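Long-range contacts in conserved hypothetical protein (Sulfolobus solfataricus, PDB 2FNA), which binds ADP, and is probably an archaeal AAA+ ATPase that couples ATP hydrolysis to a still undefined cellular task: residues I32-L38 against F201-L206; Y163-N167 against G198-S202; M296-S300 against I352-S357. All blocks are in the same frame, centred on the assembly; numbering follows the deposited sequence.

Contact 1: residues I32-L38 against F201-L206; sequences ITLVLGL and FSTVEL. With EDO (1,2-ethanediol), chain F.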
loop_
_atom_site.group_PDB
_atom_site.type_symbol
_atom_site.label_atom_id
_atom_site.label_comp_id
_atom_site.label_asym_id
_atom_site.label_seq_id
_atom_site.Cartn_x
_atom_site.Cartn_y
_atom_site.Cartn_z
ATOM N N ILE A 32 11.139 12.882 0.440
ATOM C CA ILE A 32 10.124 11.852 0.648
ATOM C C ILE A 32 8.853 12.154 -0.137
ATOM O O ILE A 32 8.253 13.256 -0.056
ATOM C CB ILE A 32 9.827 11.592 2.155
ATOM C CG1 ILE A 32 11.055 10.996 2.839
ATOM C CG2 ILE A 32 8.656 10.602 2.323
ATOM C CD1 ILE A 32 10.942 10.943 4.320
ATOM N N THR A 33 8.494 11.176 -0.964
ATOM C CA THR A 33 7.240 11.165 -1.693
ATOM C C THR A 33 6.361 10.066 -1.060
ATOM O O THR A 33 6.817 8.910 -0.884
ATOM C CB THR A 33 7.476 10.951 -3.201
ATOM O OG1 THR A 33 8.154 12.092 -3.752
ATOM C CG2 THR A 33 6.171 10.686 -3.957
ATOM N N LEU A 34 5.149 10.464 -0.647
ATOM C CA LEU A 34 4.139 9.536 -0.145
ATOM C C LEU A 34 3.159 9.196 -1.265
ATOM O O LEU A 34 2.677 10.065 -1.993
ATOM C CB LEU A 34 3.368 10.090 1.055
ATOM C CG LEU A 34 4.146 10.372 2.334
ATOM C CD1 LEU A 34 3.130 10.639 3.414
ATOM C CD2 LEU A 34 5.094 9.222 2.753
ATOM N N VAL A 35 2.902 7.906 -1.415
ATOM C CA VAL A 35 1.882 7.432 -2.340
ATOM C C VAL A 35 0.782 6.825 -1.485
ATOM O O VAL A 35 0.984 5.813 -0.812
ATOM C CB VAL A 35 2.441 6.422 -3.385
ATOM C CG1 VAL A 35 1.326 5.978 -4.344
ATOM C CG2 VAL A 35 3.597 7.089 -4.228
ATOM N N LEU A 36 -0.381 7.455 -1.528
ATOM C CA LEU A 36 -1.526 7.035 -0.740
ATOM C C LEU A 36 -2.666 6.473 -1.597
ATOM O O LEU A 36 -2.717 6.656 -2.810
ATOM C CB LEU A 36 -2.045 8.224 0.099
ATOM C CG LEU A 36 -0.989 9.004 0.898
ATOM C CD1 LEU A 36 -1.581 10.238 1.546
ATOM C CD2 LEU A 36 -0.361 8.130 1.957
ATOM N N GLY A 37 -3.596 5.794 -0.927
ATOM C CA GLY A 37 -4.725 5.173 -1.594
ATOM C C GLY A 37 -5.072 3.857 -0.937
ATOM O O GLY A 37 -4.203 3.190 -0.402
ATOM N N LEU A 38 -6.356 3.502 -0.950
ATOM C CA LEU A 38 -6.782 2.200 -0.454
ATOM C C LEU A 38 -6.114 1.104 -1.238
ATOM O O LEU A 38 -5.634 1.310 -2.373
ATOM C CB LEU A 38 -8.296 2.047 -0.594
ATOM C CG LEU A 38 -9.138 3.020 0.233
ATOM C CD1 LEU A 38 -10.623 3.094 -0.302
ATOM C CD2 LEU A 38 -9.135 2.670 1.683
ATOM N N PHE A 201 6.199 16.285 2.865
ATOM C CA PHE A 201 6.245 15.172 1.937
ATOM C C PHE A 201 5.465 15.528 0.691
ATOM O O PHE A 201 4.366 16.074 0.793
ATOM C CB PHE A 201 5.618 13.932 2.572
ATOM C CG PHE A 201 6.185 13.577 3.929
ATOM C CD1 PHE A 201 7.513 13.824 4.239
ATOM C CD2 PHE A 201 5.383 12.966 4.887
ATOM C CE1 PHE A 201 8.029 13.499 5.482
ATOM C CE2 PHE A 201 5.904 12.613 6.132
ATOM C CZ PHE A 201 7.229 12.889 6.422
ATOM N N SER A 202 6.029 15.237 -0.480
ATOM C CA SER A 202 5.293 15.313 -1.736
ATOM C C SER A 202 4.342 14.118 -1.743
ATOM O O SER A 202 4.783 12.945 -1.665
ATOM C CB SER A 202 6.225 15.236 -2.937
ATOM O OG SER A 202 5.505 15.336 -4.158
ATOM N N THR A 203 3.045 14.414 -1.825
ATOM C CA THR A 203 2.000 13.392 -1.599
ATOM C C THR A 203 1.115 13.247 -2.840
ATOM O O THR A 203 0.650 14.254 -3.417
ATOM C CB THR A 203 1.157 13.761 -0.361
ATOM O OG1 THR A 203 2.041 13.965 0.749
ATOM C CG2 THR A 203 0.150 12.622 -0.001
ATOM N N VAL A 204 0.962 12.005 -3.277
ATOM C CA VAL A 204 0.077 11.596 -4.369
ATOM C C VAL A 204 -0.940 10.595 -3.796
ATOM O O VAL A 204 -0.560 9.660 -3.089
ATOM C CB VAL A 204 0.911 10.891 -5.439
ATOM C CG1 VAL A 204 0.064 10.478 -6.592
ATOM C CG2 VAL A 204 2.056 11.798 -5.914
ATOM N N GLU A 205 -2.229 10.816 -4.020
ATOM C CA GLU A 205 -3.261 9.898 -3.538
ATOM C C GLU A 205 -4.045 9.304 -4.725
ATOM O O GLU A 205 -4.502 10.032 -5.585
ATOM C CB GLU A 205 -4.232 10.598 -2.606
ATOM C CG GLU A 205 -5.272 9.633 -2.031
ATOM C CD GLU A 205 -6.285 10.277 -1.084
ATOM O OE1 GLU A 205 -6.289 11.522 -0.945
ATOM O OE2 GLU A 205 -7.075 9.504 -0.477
ATOM N N LEU A 206 -4.245 7.990 -4.724
ATOM C CA LEU A 206 -5.095 7.344 -5.714
ATOM C C LEU A 206 -6.463 7.005 -5.139
ATOM O O LEU A 206 -6.582 6.210 -4.196
ATOM C CB LEU A 206 -4.429 6.101 -6.235
ATOM C CG LEU A 206 -3.093 6.326 -6.950
ATOM C CD1 LEU A 206 -2.466 5.029 -7.257
ATOM C CD2 LEU A 206 -3.327 7.106 -8.197
HETATM C C1 EDO F . 1.698 16.905 5.400
HETATM O O1 EDO F . 0.668 15.981 4.958
HETATM C C2 EDO F . 3.130 16.453 5.118
HETATM O O2 EDO F . 3.723 17.352 4.168
HETATM O O HOH W 1 7.048 13.850 -5.840
HETATM O O HOH W 2 -8.160 5.574 -2.338
#
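Five backbone hydrogen bonds join strand 32-37 to strand 202-206 in parallel, with segment axes 4.4 Å apart at closest approach and 21° between their directions. The donors alternate between strands: S202 N to I32 O (3.0 Å), L34 N to S202 O (2.7 Å), V204 N to L34 O (2.9 Å), L36 N to V204 O (2.7 Å) and L206 N to L36 O (2.8 Å). T33 and V35 turn their own amide and carbonyl groups to strand 171-177, so 32-37 is an inner strand and 202-206 the edge strand of the five-stranded 2-3-4-1-5 sheet, the order expected of an AAA+ core.

Apolar packing differs on the two faces. F201 lies beside I32 and L34, with I32 CG2 over its ring and L34 CD1 3.6 Å from F201 CD2; L36 CD1 reaches T203 CG2 at 3.3 Å on the face shared with L34. V35 and V204 line the other face, beneath helices 19-27 and 43-54.

Two waters close polar gaps: one links T33 OG1 (2.9 Å) to S202 OG (2.7 Å), the other L38 N (3.1 Å) to L206 O (2.5 Å). E205 instead pairs with K207.

At G37, phi/psi of 143/148° suits only glycine, and L38 touches ADP. Five regular backbone bonds thus set the start of a probable Walker A loop beside the edge strand.

Contact 2: residues Y163-N167 against G198-S202; sequences YAYDN and GRAFS. With EDO (1,2-ethanediol), chain F.
Residues 163-167 form the last turn of helix 158-167. Facing them, residues 198-202 approach as an irregular chain that becomes extended from R199 onward (phi/psi -98/135°, -85/140° and -107/135° for R199, A200 and F201), after G198 at positive phi (84/1°). The backbones stay well apart: the nearest CA pair, Y165 and R199, is separated by 8.6 Å, so side chains span the gap and bury 217 Å² in all.

Y165 (chi1 t, -169°; chi2 -70°) points toward the loop and donates from OH to A200 O at 2.7 Å, an acceptor lying near the plane of its ring. R199 (m, t, t, with chi4 75°) carries CB over the face of that ring, 4.0 Å from the Y165 centroid and 24° off the normal, a CH-pi contact. Its guanidinium meets D166 (chi1 m, -62°) edge-on in a bidentate salt bridge: R199 NE to D166 OD1 and R199 NH2 to D166 OD2, each 3.0 Å, which gives both carboxylate oxygens a donor. F201 N is satisfied by 1,2-ethanediol O2 at 3.0 Å, probably a crystallisation additive. In the last helical turn Y163 O accepts both N167 N (2.8 Å) and N167 ND2 (2.9 Å).

The contact is a surface one, a tyrosine hydroxyl bond and an Arg-Asp salt bridge joining the C-terminal turn of a helix to a loop. Y163 OH bonds E129 of helix 124-133, Y165 also packs on I32 and P31, and F201 leads into edge strand 202-206.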
loop_
_atom_site.group_PDB
_atom_site.type_symbol
_atom_site.label_atom_id
_atom_site.label_comp_id
_atom_site.label_asym_id
_atom_site.label_seq_id
_atom_site.Cartn_x
_atom_site.Cartn_y
_atom_site.Cartn_z
ATOM N N TYR A 163 18.139 12.123 8.459
ATOM C CA TYR A 163 19.491 12.433 8.019
ATOM C C TYR A 163 19.586 12.549 6.475
ATOM O O TYR A 163 20.186 13.484 5.938
ATOM C CB TYR A 163 20.498 11.406 8.570
ATOM C CG TYR A 163 21.887 11.652 8.032
ATOM C CD1 TYR A 163 22.650 12.687 8.533
ATOM C CD2 TYR A 163 22.397 10.906 6.964
ATOM C CE1 TYR A 163 23.903 12.966 8.030
ATOM C CE2 TYR A 163 23.663 11.186 6.441
ATOM C CZ TYR A 163 24.404 12.221 6.986
ATOM O OH TYR A 163 25.658 12.543 6.511
ATOM N N ALA A 164 19.004 11.578 5.784
ATOM C CA ALA A 164 18.922 11.576 4.343
ATOM C C ALA A 164 18.125 12.765 3.830
ATOM O O ALA A 164 18.576 13.500 2.942
ATOM C CB ALA A 164 18.275 10.261 3.867
ATOM N N TYR A 165 16.935 12.945 4.392
ATOM C CA TYR A 165 16.066 14.071 4.048
ATOM C C TYR A 165 16.829 15.384 4.112
ATOM O O TYR A 165 16.820 16.165 3.151
ATOM C CB TYR A 165 14.819 14.100 4.979
ATOM C CG TYR A 165 13.743 15.081 4.525
ATOM C CD1 TYR A 165 13.950 16.453 4.611
ATOM C CD2 TYR A 165 12.540 14.634 4.029
ATOM C CE1 TYR A 165 12.983 17.344 4.202
ATOM C CE2 TYR A 165 11.574 15.512 3.607
ATOM C CZ TYR A 165 11.811 16.872 3.691
ATOM O OH TYR A 165 10.851 17.739 3.290
ATOM N N ASP A 166 17.492 15.639 5.242
ATOM C CA ASP A 166 18.215 16.907 5.417
ATOM C C ASP A 166 19.560 16.980 4.660
ATOM O O ASP A 166 19.955 18.065 4.229
ATOM C CB ASP A 166 18.433 17.232 6.907
ATOM C CG ASP A 166 17.116 17.408 7.684
ATOM O OD1 ASP A 166 16.040 17.629 7.066
ATOM O OD2 ASP A 166 17.166 17.315 8.930
ATOM N N ASN A 167 20.235 15.839 4.467
ATOM C CA ASN A 167 21.648 15.844 4.000
ATOM C C ASN A 167 22.025 15.049 2.737
ATOM O O ASN A 167 23.065 15.324 2.134
ATOM C CB ASN A 167 22.547 15.370 5.139
ATOM C CG ASN A 167 22.312 16.152 6.404
ATOM O OD1 ASN A 167 22.706 17.308 6.500
ATOM N ND2 ASN A 167 21.614 15.546 7.366
ATOM N N GLY A 198 7.666 18.211 10.924
ATOM C CA GLY A 198 7.732 19.540 10.321
ATOM C C GLY A 198 8.287 19.565 8.909
ATOM O O GLY A 198 8.377 20.629 8.298
ATOM N N ARG A 199 8.632 18.387 8.379
ATOM C CA ARG A 199 9.196 18.258 7.041
ATOM C C ARG A 199 8.113 17.889 6.058
ATOM O O ARG A 199 7.311 17.022 6.336
ATOM C CB ARG A 199 10.302 17.201 7.065
ATOM C CG ARG A 199 11.463 17.678 7.896
ATOM C CD ARG A 199 12.433 16.591 8.254
ATOM N NE ARG A 199 13.622 17.177 8.868
ATOM C CZ ARG A 199 13.688 17.649 10.119
ATOM N NH1 ARG A 199 12.643 17.611 10.965
ATOM N NH2 ARG A 199 14.832 18.168 10.546
ATOM N N ALA A 200 8.068 18.538 4.906
ATOM C CA ALA A 200 6.964 18.294 3.985
ATOM C C ALA A 200 7.247 17.078 3.099
ATOM O O ALA A 200 8.387 16.833 2.708
ATOM C CB ALA A 200 6.642 19.538 3.156
ATOM N N PHE A 201 6.199 16.285 2.865
ATOM C CA PHE A 201 6.245 15.172 1.937
ATOM C C PHE A 201 5.465 15.528 0.691
ATOM O O PHE A 201 4.366 16.074 0.793
ATOM C CB PHE A 201 5.618 13.932 2.572
ATOM C CG PHE A 201 6.185 13.577 3.929
ATOM C CD1 PHE A 201 7.513 13.824 4.239
ATOM C CD2 PHE A 201 5.383 12.966 4.887
ATOM C CE1 PHE A 201 8.029 13.499 5.482
ATOM C CE2 PHE A 201 5.904 12.613 6.132
ATOM C CZ PHE A 201 7.229 12.889 6.422
ATOM N N SER A 202 6.029 15.237 -0.480
ATOM C CA SER A 202 5.293 15.313 -1.736
ATOM C C SER A 202 4.342 14.118 -1.743
ATOM O O SER A 202 4.783 12.945 -1.665
ATOM C CB SER A 202 6.225 15.236 -2.937
ATOM O OG SER A 202 5.505 15.336 -4.158
HETATM C C1 EDO F . 1.698 16.905 5.400
HETATM O O1 EDO F . 0.668 15.981 4.958
HETATM C C2 EDO F . 3.130 16.453 5.118
HETATM O O2 EDO F . 3.723 17.352 4.168
#

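Contact 3: residues M296-S300 against I352-S357; sequences MRTLS and ISLAFS. With EDO (1,2-ethanediol), chain J.
M296, modelled as selenomethionine, lays its CB over the face of the F356 ring, 3.6 Å from the centroid and 15° off the normal, a CH-pi contact; its SE lies 5.2 Å from that centroid, an oblique Met-aromatic contact. All three M296 chi angles are m, bringing CE to I352 CG2 at 3.6 Å. F356 (chi1 m, chi2 -86°) is the first residue to leave helical angles after helix 350-355 (phi/psi -106/21°). CA atoms approach to 4.9 Å for R297 and F356 and 4.3 Å for S300 and S353. S300 (chi1 t) donates from OG to S353 O at 2.7 Å; S357 OG also donates to S353 O, at a very short 2.4 Å. R297 CA lies 3.6 Å from F356 O in a CA-H...O contact. F356 also stacks edge-to-face on F278 of helix 259-282. Apolar contacts and the S300 hydroxyl bond thus join the chain's C-terminus to a helix of the winged helix-turn-helix family region, while S357 OG closes back on its own segment.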
loop_
_atom_site.group_PDB
_atom_site.type_symbol
_atom_site.label_atom_id
_atom_site.label_comp_id
_atom_site.label_asym_id
_atom_site.label_seq_id
_atom_site.Cartn_x
_atom_site.Cartn_y
_atom_site.Cartn_z
HETATM N N MSE A 296 -17.986 -4.860 11.983
HETATM C CA MSE A 296 -17.950 -4.752 10.512
HETATM C C MSE A 296 -19.261 -5.176 9.871
HETATM O O MSE A 296 -19.730 -4.561 8.903
HETATM C CB MSE A 296 -16.797 -5.569 9.938
HETATM C CG MSE A 296 -15.434 -4.996 10.232
HETATM SE SE MSE A 296 -15.198 -3.147 9.619
HETATM C CE MSE A 296 -15.499 -3.390 7.777
ATOM N N ARG A 297 -19.839 -6.244 10.398
ATOM C CA ARG A 297 -21.175 -6.654 10.006
ATOM C C ARG A 297 -22.171 -5.543 10.311
ATOM O O ARG A 297 -23.030 -5.224 9.491
ATOM C CB ARG A 297 -21.555 -7.950 10.715
ATOM C CG ARG A 297 -20.736 -9.147 10.233
ATOM C CD ARG A 297 -21.037 -10.425 11.019
ATOM N NE ARG A 297 -19.971 -11.409 10.819
ATOM C CZ ARG A 297 -19.877 -12.575 11.455
ATOM N NH1 ARG A 297 -20.795 -12.935 12.346
ATOM N NH2 ARG A 297 -18.853 -13.390 11.197
ATOM N N THR A 298 -22.040 -4.941 11.484
ATOM C CA THR A 298 -22.931 -3.848 11.888
ATOM C C THR A 298 -22.811 -2.658 10.942
ATOM O O THR A 298 -23.818 -2.053 10.556
ATOM C CB THR A 298 -22.665 -3.398 13.350
ATOM O OG1 THR A 298 -22.874 -4.507 14.223
ATOM C CG2 THR A 298 -23.583 -2.243 13.762
ATOM N N LEU A 299 -21.584 -2.335 10.557
ATOM C CA LEU A 299 -21.336 -1.168 9.720
ATOM C C LEU A 299 -21.416 -1.446 8.215
ATOM O O LEU A 299 -21.187 -0.540 7.431
ATOM C CB LEU A 299 -19.972 -0.571 10.049
ATOM C CG LEU A 299 -19.836 0.125 11.406
ATOM C CD1 LEU A 299 -18.412 0.583 11.539
ATOM C CD2 LEU A 299 -20.778 1.296 11.553
ATOM N N SER A 300 -21.746 -2.674 7.813
ATOM C CA SER A 300 -21.839 -3.036 6.394
ATOM C C SER A 300 -22.736 -2.084 5.591
ATOM O O SER A 300 -22.347 -1.617 4.529
ATOM C CB SER A 300 -22.334 -4.485 6.236
ATOM O OG SER A 300 -22.504 -4.844 4.866
ATOM N N ILE A 352 -16.113 -4.250 0.574
ATOM C CA ILE A 352 -15.952 -4.500 2.008
ATOM C C ILE A 352 -17.333 -4.565 2.702
ATOM O O ILE A 352 -17.545 -5.385 3.591
ATOM C CB ILE A 352 -15.089 -3.447 2.682
ATOM C CG1 ILE A 352 -13.692 -3.466 2.093
ATOM C CG2 ILE A 352 -15.011 -3.721 4.175
ATOM C CD1 ILE A 352 -12.791 -2.447 2.677
ATOM N N SER A 353 -18.270 -3.714 2.290
ATOM C CA SER A 353 -19.657 -3.854 2.763
ATOM C C SER A 353 -20.152 -5.232 2.416
ATOM O O SER A 353 -20.658 -5.943 3.260
ATOM C CB SER A 353 -20.579 -2.828 2.104
ATOM O OG SER A 353 -19.975 -1.555 2.175
ATOM N N LEU A 354 -19.991 -5.604 1.150
ATOM C CA LEU A 354 -20.486 -6.874 0.682
ATOM C C LEU A 354 -19.903 -8.031 1.484
ATOM O O LEU A 354 -20.630 -8.929 1.862
ATOM C CB LEU A 354 -20.154 -7.066 -0.791
ATOM C CG LEU A 354 -20.782 -8.293 -1.427
ATOM C CD1 LEU A 354 -22.241 -7.999 -1.705
ATOM C CD2 LEU A 354 -20.038 -8.699 -2.698
ATOM N N ALA A 355 -18.591 -8.001 1.713
ATOM C CA ALA A 355 -17.887 -9.088 2.377
ATOM C C ALA A 355 -18.416 -9.365 3.761
ATOM O O ALA A 355 -18.374 -10.513 4.203
ATOM C CB ALA A 355 -16.394 -8.800 2.439
ATOM N N PHE A 356 -18.943 -8.346 4.436
ATOM C CA PHE A 356 -19.486 -8.522 5.784
ATOM C C PHE A 356 -21.018 -8.492 5.816
ATOM O O PHE A 356 -21.604 -8.268 6.865
ATOM C CB PHE A 356 -18.917 -7.457 6.747
ATOM C CG PHE A 356 -17.428 -7.538 6.942
ATOM C CD1 PHE A 356 -16.888 -8.382 7.900
ATOM C CD2 PHE A 356 -16.565 -6.788 6.167
ATOM C CE1 PHE A 356 -15.517 -8.472 8.071
ATOM C CE2 PHE A 356 -15.185 -6.869 6.337
ATOM C CZ PHE A 356 -14.666 -7.711 7.280
ATOM N N SER A 357 -21.656 -8.754 4.678
ATOM C CA SER A 357 -23.107 -8.621 4.525
ATOM C C SER A 357 -23.822 -9.932 4.762
ATOM O O SER A 357 -25.046 -9.938 4.927
ATOM C CB SER A 357 -23.450 -8.149 3.111
ATOM O OG SER A 357 -22.848 -6.896 2.855
ATOM O OXT SER A 357 -23.199 -10.998 4.761
HETATM C C1 EDO J . -17.171 -12.836 7.951
HETATM O O1 EDO J . -17.347 -14.257 8.024
HETATM C C2 EDO J . -18.172 -12.233 6.967
HETATM O O2 EDO J . -19.254 -11.616 7.671
#

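Contacts 1 and 2 are adjoining parts of the ATPase region, their centres 15 Å apart: they share F201 and S202, and I32 CD1 packs on Y165 CD2 at 4.0 Å. The loop of contact 2 runs into the edge strand of contact 1, which lies nearer the nucleotide: L38 belongs to the ADP pocket, the L206 side chain is about 5 Å from ADP and that of V35 about 8 Å from magnesium. The centre of contact 3 lies about 27 Å from that of contact 1, although their nearest atoms are about 6 Å apart without touching, and 39 Å from that of contact 2, across the chain's centre; the I352 side chain is about 12 Å from ADP.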